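Local coordinates for regulatory protein YycH-like domain-containing protein (Eubacterium rectale, PDB 5COZ) that is of unknown function but resembles YycH-like regulatory proteins and is probably a membrane-anchored lipoprotein, at residues Val320-Tyr325 and Tyr344-Ala349; Glu48-Asp53 and Val298-Leu303; Met80-Lys85 and Lys177-Asn182; Ile67-Asn72 and Leu256-Leu261. All blocks are in the same frame, centred on the assembly; numbering follows the deposited sequence. Where two conformers were deposited one is given.

Contact 1 (Val320-Tyr325 and Tyr344-Ala349)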
# COMPACT_ATOMS: atom_id res chain seq x y z
N VAL A 320 14.89 1.93 -1.01
CA VAL A 320 15.03 1.37 0.33
C VAL A 320 14.63 -0.10 0.29
O VAL A 320 13.80 -0.51 -0.54
CB VAL A 320 14.17 2.13 1.40
CG1 VAL A 320 14.68 3.55 1.58
CG2 VAL A 320 12.66 2.13 1.07
N TRP A 321 15.19 -0.88 1.22
CA TRP A 321 14.70 -2.22 1.53
C TRP A 321 13.89 -2.12 2.80
O TRP A 321 14.40 -1.61 3.81
CB TRP A 321 15.86 -3.20 1.73
CG TRP A 321 16.52 -3.67 0.47
CD1 TRP A 321 17.78 -3.37 0.04
CD2 TRP A 321 15.99 -4.63 -0.46
NE1 TRP A 321 18.06 -4.06 -1.12
CE2 TRP A 321 16.99 -4.86 -1.43
CE3 TRP A 321 14.77 -5.31 -0.57
CZ2 TRP A 321 16.81 -5.76 -2.50
CZ3 TRP A 321 14.59 -6.22 -1.62
CH2 TRP A 321 15.60 -6.42 -2.57
N VAL A 322 12.61 -2.53 2.75
CA VAL A 322 11.73 -2.48 3.91
C VAL A 322 11.54 -3.90 4.40
O VAL A 322 11.26 -4.79 3.59
CB VAL A 322 10.36 -1.83 3.59
CG1 VAL A 322 9.56 -1.65 4.89
CG2 VAL A 322 10.56 -0.48 2.90
N VAL A 323 11.66 -4.12 5.72
CA VAL A 323 11.36 -5.41 6.33
C VAL A 323 10.14 -5.22 7.20
O VAL A 323 10.16 -4.45 8.16
CB VAL A 323 12.54 -5.99 7.14
CG1 VAL A 323 12.18 -7.35 7.75
CG2 VAL A 323 13.78 -6.12 6.26
N TYR A 324 9.06 -5.95 6.87
CA TYR A 324 7.83 -5.92 7.64
C TYR A 324 7.83 -7.14 8.52
O TYR A 324 8.15 -8.24 8.04
CB TYR A 324 6.61 -5.93 6.71
CG TYR A 324 6.58 -4.76 5.75
CD1 TYR A 324 7.14 -4.86 4.48
CD2 TYR A 324 5.88 -3.59 6.06
CE1 TYR A 324 7.05 -3.81 3.55
CE2 TYR A 324 5.79 -2.53 5.15
CZ TYR A 324 6.34 -2.67 3.89
OH TYR A 324 6.28 -1.62 2.99
N TYR A 325 7.51 -6.95 9.82
CA TYR A 325 7.50 -8.09 10.72
C TYR A 325 6.46 -7.91 11.79
O TYR A 325 6.00 -6.80 12.03
CB TYR A 325 8.92 -8.28 11.35
CG TYR A 325 9.32 -7.18 12.32
CD1 TYR A 325 9.94 -6.02 11.86
CD2 TYR A 325 9.15 -7.33 13.69
CE1 TYR A 325 10.35 -5.02 12.76
CE2 TYR A 325 9.54 -6.34 14.59
CZ TYR A 325 10.12 -5.18 14.11
OH TYR A 325 10.53 -4.21 15.02
N TYR A 344 7.91 -2.50 11.34
CA TYR A 344 8.73 -2.51 10.14
C TYR A 344 10.06 -1.84 10.44
O TYR A 344 10.19 -1.03 11.37
CB TYR A 344 8.00 -1.83 8.96
CG TYR A 344 7.86 -0.34 9.15
CD1 TYR A 344 6.91 0.20 10.01
CD2 TYR A 344 8.68 0.55 8.46
CE1 TYR A 344 6.83 1.57 10.25
CE2 TYR A 344 8.58 1.92 8.64
CZ TYR A 344 7.67 2.43 9.55
OH TYR A 344 7.63 3.79 9.72
N ASP A 345 11.05 -2.16 9.58
CA ASP A 345 12.36 -1.55 9.58
C ASP A 345 12.68 -1.12 8.16
O ASP A 345 12.16 -1.70 7.20
CB ASP A 345 13.42 -2.50 10.14
CG ASP A 345 13.43 -2.53 11.67
OD1 ASP A 345 13.55 -1.43 12.28
OD2 ASP A 345 13.35 -3.64 12.25
N VAL A 346 13.51 -0.08 8.01
CA VAL A 346 13.83 0.47 6.70
C VAL A 346 15.33 0.63 6.57
O VAL A 346 15.96 1.16 7.49
CB VAL A 346 13.13 1.83 6.44
CG1 VAL A 346 13.36 2.29 5.00
CG2 VAL A 346 11.63 1.76 6.71
N TYR A 347 15.87 0.21 5.44
CA TYR A 347 17.29 0.32 5.13
C TYR A 347 17.51 1.11 3.87
O TYR A 347 16.81 0.88 2.89
CB TYR A 347 17.89 -1.08 4.93
CG TYR A 347 17.93 -1.90 6.19
CD1 TYR A 347 16.79 -2.58 6.64
CD2 TYR A 347 19.11 -2.04 6.91
CE1 TYR A 347 16.82 -3.30 7.84
CE2 TYR A 347 19.15 -2.77 8.09
CZ TYR A 347 18.01 -3.39 8.55
OH TYR A 347 18.12 -4.10 9.72
N ASP A 348 18.52 1.97 3.86
CA ASP A 348 18.98 2.59 2.62
C ASP A 348 19.40 1.42 1.69
O ASP A 348 20.21 0.57 2.10
CB ASP A 348 20.14 3.54 2.94
CG ASP A 348 20.81 4.22 1.76
OD1 ASP A 348 20.95 3.57 0.69
OD2 ASP A 348 21.26 5.38 1.93
N ALA A 349 18.83 1.34 0.46
CA ALA A 349 19.13 0.14 -0.34
C ALA A 349 20.56 0.12 -0.88
O ALA A 349 21.05 -0.96 -1.19
CB ALA A 349 18.15 0.00 -1.50
O HOH W 1 11.13 -1.58 14.14
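V323 O is approached by two groups of the facing strand. D345 N hydrogen-bonds to V323 O at 2.8 Å. Y344 CA makes a CA-H...O contact, 3.1 Å from V323 O. V323 N returns a bond to D345 O, and W321 and Y347 repeat the two-way exchange. These are the hydrogen-bonded pairs of the antiparallel hairpin made by strands 314-330 and 338-348. The short strand segments run at 161° to each other.

W321, V323, D345 and Y347 share one face of the sheet. On this side W321 CD1 meets A349 CB at 3.7 Å, while W321 NE1 bonds to L274 O. Next to this face, Y325 CE1 comes to 3.3 Å from D345 OD2, with ring and carboxylate planes 21° apart. Y325 CG sits between the backbone N and the carbonyl carbon (chi1 69°), which starts the ring toward D345. Water 1 joins Y325 OH to Y344 O.

V322, Y324, Y344 and V346 form the other face. V322 CG1 lies over one face of the Y324 ring, toward the rim. Y324 CD2 touches Y344 CB at 4.0 Å. At the hairpin's far end V320 CB meets V346 CG1 at 3.7 Å.

The D345 carboxylate is buried. Its salt bridge to K286 of helix 276-288 would probably offset the nearby acids E283 and E354.

Contact 2 (Glu48-Asp53 and Val298-Leu303)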
# COMPACT_ATOMS: atom_id res chain seq x y z
N GLU A 48 7.14 -12.98 2.28
CA GLU A 48 7.12 -12.66 0.87
C GLU A 48 8.41 -11.90 0.57
O GLU A 48 8.95 -11.20 1.45
CB GLU A 48 5.92 -11.77 0.54
CG GLU A 48 4.59 -12.49 0.53
CD GLU A 48 3.48 -11.64 -0.06
OE1 GLU A 48 3.06 -10.68 0.63
OE2 GLU A 48 3.10 -11.87 -1.23
N ILE A 49 8.91 -12.03 -0.65
CA ILE A 49 10.04 -11.27 -1.17
C ILE A 49 9.50 -10.48 -2.34
O ILE A 49 8.98 -11.09 -3.27
CB ILE A 49 11.22 -12.17 -1.59
CG1 ILE A 49 11.67 -13.13 -0.45
CG2 ILE A 49 12.40 -11.33 -2.15
CD1 ILE A 49 12.27 -12.42 0.78
N ASN A 50 9.56 -9.15 -2.26
CA ASN A 50 8.99 -8.32 -3.33
C ASN A 50 10.01 -7.41 -3.95
O ASN A 50 10.50 -6.45 -3.31
CB ASN A 50 7.86 -7.46 -2.76
CG ASN A 50 6.56 -8.19 -2.61
OD1 ASN A 50 6.18 -8.96 -3.51
ND2 ASN A 50 5.81 -7.90 -1.54
N ILE A 51 10.38 -7.73 -5.22
CA ILE A 51 11.27 -6.85 -5.98
C ILE A 51 10.47 -6.23 -7.15
O ILE A 51 11.02 -5.50 -7.97
CB ILE A 51 12.62 -7.49 -6.41
CG1 ILE A 51 12.46 -8.81 -7.20
CG2 ILE A 51 13.45 -7.72 -5.14
CD1 ILE A 51 12.18 -8.61 -8.70
N TRP A 52 9.16 -6.56 -7.22
CA TRP A 52 8.21 -5.88 -8.11
C TRP A 52 8.69 -5.99 -9.55
O TRP A 52 9.04 -7.09 -9.97
CB TRP A 52 8.00 -4.43 -7.61
CG TRP A 52 7.65 -4.39 -6.14
CD1 TRP A 52 8.50 -4.11 -5.10
CD2 TRP A 52 6.37 -4.65 -5.55
NE1 TRP A 52 7.82 -4.17 -3.90
CE2 TRP A 52 6.51 -4.51 -4.15
CE3 TRP A 52 5.13 -5.07 -6.06
CZ2 TRP A 52 5.45 -4.73 -3.26
CZ3 TRP A 52 4.06 -5.25 -5.19
CH2 TRP A 52 4.24 -5.12 -3.80
N ASP A 53 8.72 -4.87 -10.30
CA ASP A 53 9.12 -4.94 -11.70
C ASP A 53 10.54 -4.40 -11.92
O ASP A 53 10.90 -4.05 -13.05
CB ASP A 53 8.09 -4.17 -12.56
CG ASP A 53 6.68 -4.73 -12.44
OD1 ASP A 53 6.54 -5.94 -12.18
OD2 ASP A 53 5.73 -3.97 -12.61
N VAL A 298 9.07 -12.47 10.74
CA VAL A 298 9.32 -11.59 9.58
C VAL A 298 8.34 -12.00 8.48
O VAL A 298 8.27 -13.19 8.15
CB VAL A 298 10.79 -11.70 9.11
CG1 VAL A 298 11.01 -10.92 7.80
CG2 VAL A 298 11.73 -11.18 10.20
N SER A 299 7.58 -11.03 7.92
CA SER A 299 6.52 -11.34 6.96
C SER A 299 6.78 -10.87 5.53
O SER A 299 6.15 -11.38 4.60
CB SER A 299 5.20 -10.75 7.45
OG SER A 299 5.20 -9.33 7.30
N GLU A 300 7.63 -9.83 5.34
CA GLU A 300 7.86 -9.35 3.99
C GLU A 300 9.18 -8.58 3.91
O GLU A 300 9.51 -7.82 4.83
CB GLU A 300 6.70 -8.44 3.56
CG GLU A 300 6.85 -7.86 2.17
CD GLU A 300 5.75 -6.96 1.68
OE1 GLU A 300 4.64 -6.96 2.25
OE2 GLU A 300 5.99 -6.29 0.66
N ILE A 301 9.91 -8.76 2.79
CA ILE A 301 11.08 -7.96 2.48
C ILE A 301 10.77 -7.35 1.12
O ILE A 301 10.46 -8.09 0.17
CB ILE A 301 12.39 -8.76 2.49
CG1 ILE A 301 12.60 -9.44 3.84
CG2 ILE A 301 13.59 -7.84 2.10
CD1 ILE A 301 13.80 -10.50 3.79
N SER A 302 10.84 -6.03 1.01
CA SER A 302 10.36 -5.33 -0.18
C SER A 302 11.27 -4.21 -0.60
O SER A 302 11.69 -3.41 0.24
CB SER A 302 8.97 -4.76 0.15
OG SER A 302 8.40 -4.02 -0.93
N LEU A 303 11.54 -4.12 -1.90
CA LEU A 303 12.31 -3.03 -2.51
C LEU A 303 11.33 -1.93 -2.87
O LEU A 303 10.39 -2.18 -3.63
CB LEU A 303 13.07 -3.54 -3.76
CG LEU A 303 13.75 -2.47 -4.59
CD1 LEU A 303 14.85 -1.74 -3.76
CD2 LEU A 303 14.36 -3.14 -5.86
O HOH W 2 3.35 -11.49 3.64
O HOH W 3 3.04 -9.00 2.75
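N50 reaches across to both E300 and S302. Its CB lies 3.9 Å from S302 OG and also rests over one face of the W52 ring, toward the rim. CG is anti to the carbonyl carbon (chi1 -80°). From there the amide divides. ND2 donates to E300 OE2 at 2.7 Å. The acceptor lies in the amide plane, but ND2 comes from above the carboxylate, 69° out of its plane. OD1 accepts from K186. E300 OE2 also holds a salt bridge to R227.

W52 NE1 donates to S302 OG at 3.0 Å, with the oxygen in the plane of the indole. S302 OG is also bonded to E304. W52 CD1 comes to 3.1 Å from L303 O at the ring edge. An alanine in place of W52 would probably leave S302 OG without its indole donor and the flank of N50 uncovered.

E48 and E300 bring like charges close, with E48 OE1 4.4 Å from E300 OE1. Water 3 lies between these two oxygens, and E48 also has salt bridges to K186 and R155. On the opposite face I49 and I301 lie side by side, CD1 to CD1 at 3.9 Å.

Bonds such as N50 N to I301 O, at 2.8 Å, tie the two strands in parallel. S299 and E300 form a classic beta bulge opposite Y324. Strand 295-311 thus lies between strand 43-50 and the antiparallel strand 314-330, and strand 34-40 flanks 43-50 on its other edge.

Contact 3 (Met80-Lys85 and Lys177-Asn182)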
# COMPACT_ATOMS: atom_id res chain seq x y z
N MSE A 80 -12.03 13.82 -12.40
CA MSE A 80 -13.39 13.61 -11.98
C MSE A 80 -14.16 12.75 -13.01
O MSE A 80 -14.88 11.84 -12.61
CB MSE A 80 -14.11 14.97 -11.72
CG MSE A 80 -15.61 14.80 -11.38
SE MSE A 80 -16.78 14.68 -12.96
CE MSE A 80 -16.45 16.52 -13.65
N GLU A 81 -14.02 13.04 -14.31
CA GLU A 81 -14.80 12.27 -15.29
C GLU A 81 -14.35 10.82 -15.33
O GLU A 81 -15.21 9.96 -15.48
CB GLU A 81 -14.71 12.89 -16.69
CG GLU A 81 -15.36 14.26 -16.77
CD GLU A 81 -15.70 14.60 -18.20
OE1 GLU A 81 -16.51 13.87 -18.82
OE2 GLU A 81 -15.14 15.60 -18.71
N LYS A 82 -13.03 10.57 -15.19
CA LYS A 82 -12.54 9.19 -15.18
C LYS A 82 -13.08 8.46 -13.95
O LYS A 82 -13.54 7.33 -14.07
CB LYS A 82 -11.03 9.15 -15.22
CG LYS A 82 -10.45 9.68 -16.52
CD LYS A 82 -8.94 9.76 -16.40
CE LYS A 82 -8.26 10.20 -17.67
NZ LYS A 82 -8.40 11.66 -17.90
N LEU A 83 -13.09 9.14 -12.78
CA LEU A 83 -13.64 8.52 -11.57
C LEU A 83 -15.14 8.30 -11.68
O LEU A 83 -15.63 7.28 -11.20
CB LEU A 83 -13.33 9.37 -10.34
CG LEU A 83 -11.85 9.49 -10.00
CD1 LEU A 83 -11.64 10.54 -8.94
CD2 LEU A 83 -11.27 8.14 -9.54
N ALA A 84 -15.88 9.25 -12.29
CA ALA A 84 -17.32 9.12 -12.48
C ALA A 84 -17.63 7.94 -13.41
O ALA A 84 -18.61 7.23 -13.15
CB ALA A 84 -17.90 10.42 -13.07
N LYS A 85 -16.80 7.70 -14.45
CA LYS A 85 -16.99 6.55 -15.35
C LYS A 85 -16.84 5.24 -14.55
O LYS A 85 -17.69 4.34 -14.62
CB LYS A 85 -15.99 6.59 -16.52
CG LYS A 85 -16.18 5.47 -17.55
CD LYS A 85 -14.93 5.26 -18.38
CE LYS A 85 -15.02 4.08 -19.32
NZ LYS A 85 -14.90 2.78 -18.61
N LYS A 177 -5.09 1.81 -15.91
CA LYS A 177 -4.62 2.28 -17.22
C LYS A 177 -5.42 3.50 -17.65
O LYS A 177 -4.82 4.49 -18.08
CB LYS A 177 -4.73 1.15 -18.25
CG LYS A 177 -4.15 1.50 -19.62
CD LYS A 177 -4.33 0.33 -20.57
CE LYS A 177 -4.02 0.66 -22.01
NZ LYS A 177 -2.55 0.80 -22.23
N GLU A 178 -6.76 3.46 -17.51
CA GLU A 178 -7.64 4.61 -17.83
C GLU A 178 -7.26 5.84 -17.02
O GLU A 178 -7.33 6.96 -17.51
CB GLU A 178 -9.10 4.31 -17.49
CG GLU A 178 -9.79 3.25 -18.31
CD GLU A 178 -11.18 2.86 -17.82
OE1 GLU A 178 -11.52 3.12 -16.65
OE2 GLU A 178 -11.93 2.27 -18.64
N LEU A 179 -6.87 5.62 -15.74
CA LEU A 179 -6.51 6.73 -14.86
C LEU A 179 -5.11 7.27 -15.14
O LEU A 179 -4.69 8.26 -14.54
CB LEU A 179 -6.59 6.25 -13.39
CG LEU A 179 -7.99 6.06 -12.81
CD1 LEU A 179 -7.90 5.34 -11.46
CD2 LEU A 179 -8.74 7.40 -12.68
N GLU A 180 -4.35 6.56 -16.02
CA GLU A 180 -3.00 6.93 -16.41
C GLU A 180 -2.07 6.86 -15.21
O GLU A 180 -1.15 7.67 -15.05
CB GLU A 180 -2.93 8.30 -17.12
CG GLU A 180 -3.88 8.40 -18.30
CD GLU A 180 -3.97 9.78 -18.93
OE1 GLU A 180 -4.16 10.77 -18.20
OE2 GLU A 180 -3.91 9.85 -20.18
N ILE A 181 -2.28 5.82 -14.36
CA ILE A 181 -1.43 5.60 -13.21
C ILE A 181 -0.64 4.33 -13.46
O ILE A 181 -1.22 3.23 -13.48
CB ILE A 181 -2.24 5.51 -11.88
CG1 ILE A 181 -3.14 6.75 -11.66
CG2 ILE A 181 -1.27 5.28 -10.68
CD1 ILE A 181 -4.12 6.61 -10.48
N ASN A 182 0.68 4.46 -13.65
CA ASN A 182 1.54 3.29 -13.81
C ASN A 182 1.63 2.58 -12.47
O ASN A 182 1.88 3.24 -11.45
CB ASN A 182 2.94 3.70 -14.28
CG ASN A 182 3.05 3.91 -15.77
OD1 ASN A 182 2.08 3.76 -16.54
ND2 ASN A 182 4.25 4.26 -16.21
O HOH W 4 -11.99 5.75 -16.06
O HOH W 5 -6.39 13.26 -18.94
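L179 packs into helix 73-87 against K82 and L83, and this is the close part of the contact. L179 CD2 sits 3.8 Å from K82 CB. The same methyl meets L83 CD2 at 4.1 Å, where the two leucine side chains cross at about a right angle. Both leucines also touch L256 of strand 252-258, so this side faces the interior. The long K82 chain runs on over the backbone of the other segment. Its CD and CE both lie against E178 O, with K82 CE at 3.4 Å from that oxygen.

Here helix 165-178 comes to its end. E180 leaves the helical conformation with positive phi (64°), and two bonds run back into the last turn, one of them from E180 N to K177 O. This is a Schellman motif. It turns the chain so that L179 stays buried while E180 goes outward.

The outer side is polar and looser. K85 NZ makes a salt bridge to E178 OE2 at 3.0 Å, meeting the carboxylate on its syn side, 30° out of plane. Water 4 donates to E178 OE1, at 2.7 Å, and to K82 O. An alanine in place of E178 would probably leave the K85 ammonium without its carboxylate mate and water 4 without one of its acceptors. K82 and E180 stay further apart. K82 NZ is 4.3 Å from E180 OE1, beyond a salt bridge. The K82 chain bends at its last torsion (chi4 76°), and NZ donates to water 5, which has a weak bond to E180 OE1.

Contact 4 (Ile67-Asn72 and Leu256-Leu261)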
# COMPACT_ATOMS: atom_id res chain seq x y z
N ILE A 67 2.24 15.59 -7.63
CA ILE A 67 1.16 15.85 -8.59
C ILE A 67 0.04 16.44 -7.76
O ILE A 67 -0.43 15.81 -6.79
CB ILE A 67 0.76 14.58 -9.39
CG1 ILE A 67 1.93 14.15 -10.31
CG2 ILE A 67 -0.52 14.85 -10.24
CD1 ILE A 67 1.82 12.83 -10.95
N ASN A 68 -0.36 17.67 -8.06
CA ASN A 68 -1.45 18.30 -7.33
C ASN A 68 -2.72 18.08 -8.14
O ASN A 68 -2.86 18.60 -9.26
CB ASN A 68 -1.15 19.78 -7.12
CG ASN A 68 -2.17 20.43 -6.23
OD1 ASN A 68 -3.39 20.25 -6.40
ND2 ASN A 68 -1.71 21.20 -5.25
N PHE A 69 -3.63 17.25 -7.61
CA PHE A 69 -4.80 16.88 -8.40
C PHE A 69 -5.80 17.99 -8.59
O PHE A 69 -6.57 17.93 -9.54
CB PHE A 69 -5.56 15.73 -7.72
CG PHE A 69 -4.79 14.43 -7.56
CD1 PHE A 69 -3.98 13.95 -8.58
CD2 PHE A 69 -4.96 13.65 -6.42
CE1 PHE A 69 -3.32 12.73 -8.46
CE2 PHE A 69 -4.28 12.43 -6.29
CZ PHE A 69 -3.47 11.99 -7.31
N SER A 70 -5.83 18.98 -7.69
CA SER A 70 -6.90 19.98 -7.74
C SER A 70 -6.47 21.41 -8.11
O SER A 70 -7.36 22.24 -8.32
CB SER A 70 -7.61 20.01 -6.40
OG SER A 70 -6.68 20.35 -5.38
N GLU A 71 -5.16 21.70 -8.18
CA GLU A 71 -4.72 23.09 -8.44
C GLU A 71 -5.10 23.57 -9.85
O GLU A 71 -5.43 24.74 -10.01
CB GLU A 71 -3.22 23.27 -8.21
CG GLU A 71 -2.28 22.61 -9.21
CD GLU A 71 -0.79 22.85 -9.02
OE1 GLU A 71 -0.40 23.52 -8.04
OE2 GLU A 71 -0.01 22.35 -9.86
N ASN A 72 -5.06 22.68 -10.85
CA ASN A 72 -5.43 22.99 -12.22
C ASN A 72 -6.84 22.46 -12.38
O ASN A 72 -7.05 21.24 -12.36
CB ASN A 72 -4.43 22.35 -13.17
CG ASN A 72 -4.70 22.61 -14.62
OD1 ASN A 72 -5.80 22.38 -15.13
ND2 ASN A 72 -3.68 23.00 -15.35
N LEU A 256 -12.77 3.82 -5.09
CA LEU A 256 -11.54 4.07 -5.80
C LEU A 256 -10.82 5.17 -5.06
O LEU A 256 -11.32 6.30 -5.01
CB LEU A 256 -11.88 4.47 -7.26
CG LEU A 256 -10.79 4.44 -8.31
CD1 LEU A 256 -10.11 3.17 -8.34
CD2 LEU A 256 -11.40 4.62 -9.69
N ASP A 257 -9.71 4.82 -4.41
CA ASP A 257 -8.96 5.78 -3.60
C ASP A 257 -7.55 5.92 -4.17
O ASP A 257 -6.79 4.94 -4.23
CB ASP A 257 -8.92 5.32 -2.13
CG ASP A 257 -8.64 6.41 -1.11
OD1 ASP A 257 -8.59 7.60 -1.50
OD2 ASP A 257 -8.58 6.09 0.09
N ILE A 258 -7.24 7.13 -4.62
CA ILE A 258 -5.95 7.42 -5.24
C ILE A 258 -5.06 8.08 -4.21
O ILE A 258 -5.45 9.09 -3.64
CB ILE A 258 -6.11 8.33 -6.47
CG1 ILE A 258 -7.16 7.76 -7.49
CG2 ILE A 258 -4.74 8.58 -7.17
CD1 ILE A 258 -7.36 8.68 -8.71
N PRO A 259 -3.89 7.49 -3.96
CA PRO A 259 -2.95 8.08 -3.01
C PRO A 259 -2.16 9.22 -3.63
O PRO A 259 -2.26 9.44 -4.86
CB PRO A 259 -2.02 6.89 -2.71
CG PRO A 259 -1.90 6.18 -4.04
CD PRO A 259 -3.31 6.31 -4.64
N PRO A 260 -1.28 9.90 -2.88
CA PRO A 260 -0.42 10.92 -3.51
C PRO A 260 0.42 10.34 -4.61
O PRO A 260 0.97 9.22 -4.50
CB PRO A 260 0.47 11.39 -2.35
CG PRO A 260 -0.35 11.08 -1.10
CD PRO A 260 -1.00 9.77 -1.44
N LEU A 261 0.53 11.11 -5.73
CA LEU A 261 1.30 10.70 -6.89
C LEU A 261 2.37 11.71 -7.16
O LEU A 261 2.31 12.84 -6.64
CB LEU A 261 0.44 10.48 -8.15
CG LEU A 261 -0.66 9.41 -8.04
CD1 LEU A 261 -1.48 9.37 -9.35
CD2 LEU A 261 -0.06 8.01 -7.72
O HOH W 6 -1.15 13.45 -5.72
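F69 points its ring tip between I258 and L261. Its CG is anti to the carbonyl carbon (chi1 -62°), which carries the ring toward these two residues. F69 CZ meets I258 CG2 at 3.6 Å. L261 comes to the edge of the ring instead. Its CG lies in the ring plane, and L261 CD1 is 3.9 Å from F69 CZ. The two side chains cross at about a right angle. P259 O also sits at the ring edge, 3.7 Å from F69 CZ.

I67 extends its longer branch over L261. I67 CD1 is anti to CA (chi2 169°) and lies 3.9 Å from L261 CB. Beside it I67 N donates to L261 O at 2.9 Å, from above the carbonyl plane. Water 6 continues the link. It donates to I67 O at 2.7 Å and accepts from L261 N at 2.9 Å. The same water lies over one face of the F69 ring, toward the rim.

The loop has its own polar hold. N68 OD1 accepts from S70 N and E71 N, an Asx turn within an Asx motif. N72 then stands at the N-cap of helix 73-87, with OD1 taking K75 N.

Across the contact the polar links run through main chain and water alone, so the side chains that meet can all be apolar.

Contacts 1 and 2 belong to the same mixed sheet. Their centres are 10 Å apart, and they touch where strands 314-330 and 295-311 run as neighbours. Contacts 3 and 4 lie in the other part of the chain, with centres 11 Å apart. They meet through leucine and isoleucine packing around strand 252-258 of the antiparallel sheet. Contacts 1 and 3 are about 31 Å apart between centres. Contact 2 spans the greatest length of chain, enclosing contact 4, which encloses contact 3. Contact 1 follows last. Strands 58-66 and 262-272 of the mixed sheet adjoin contact 4, so the chain passes between the two parts there.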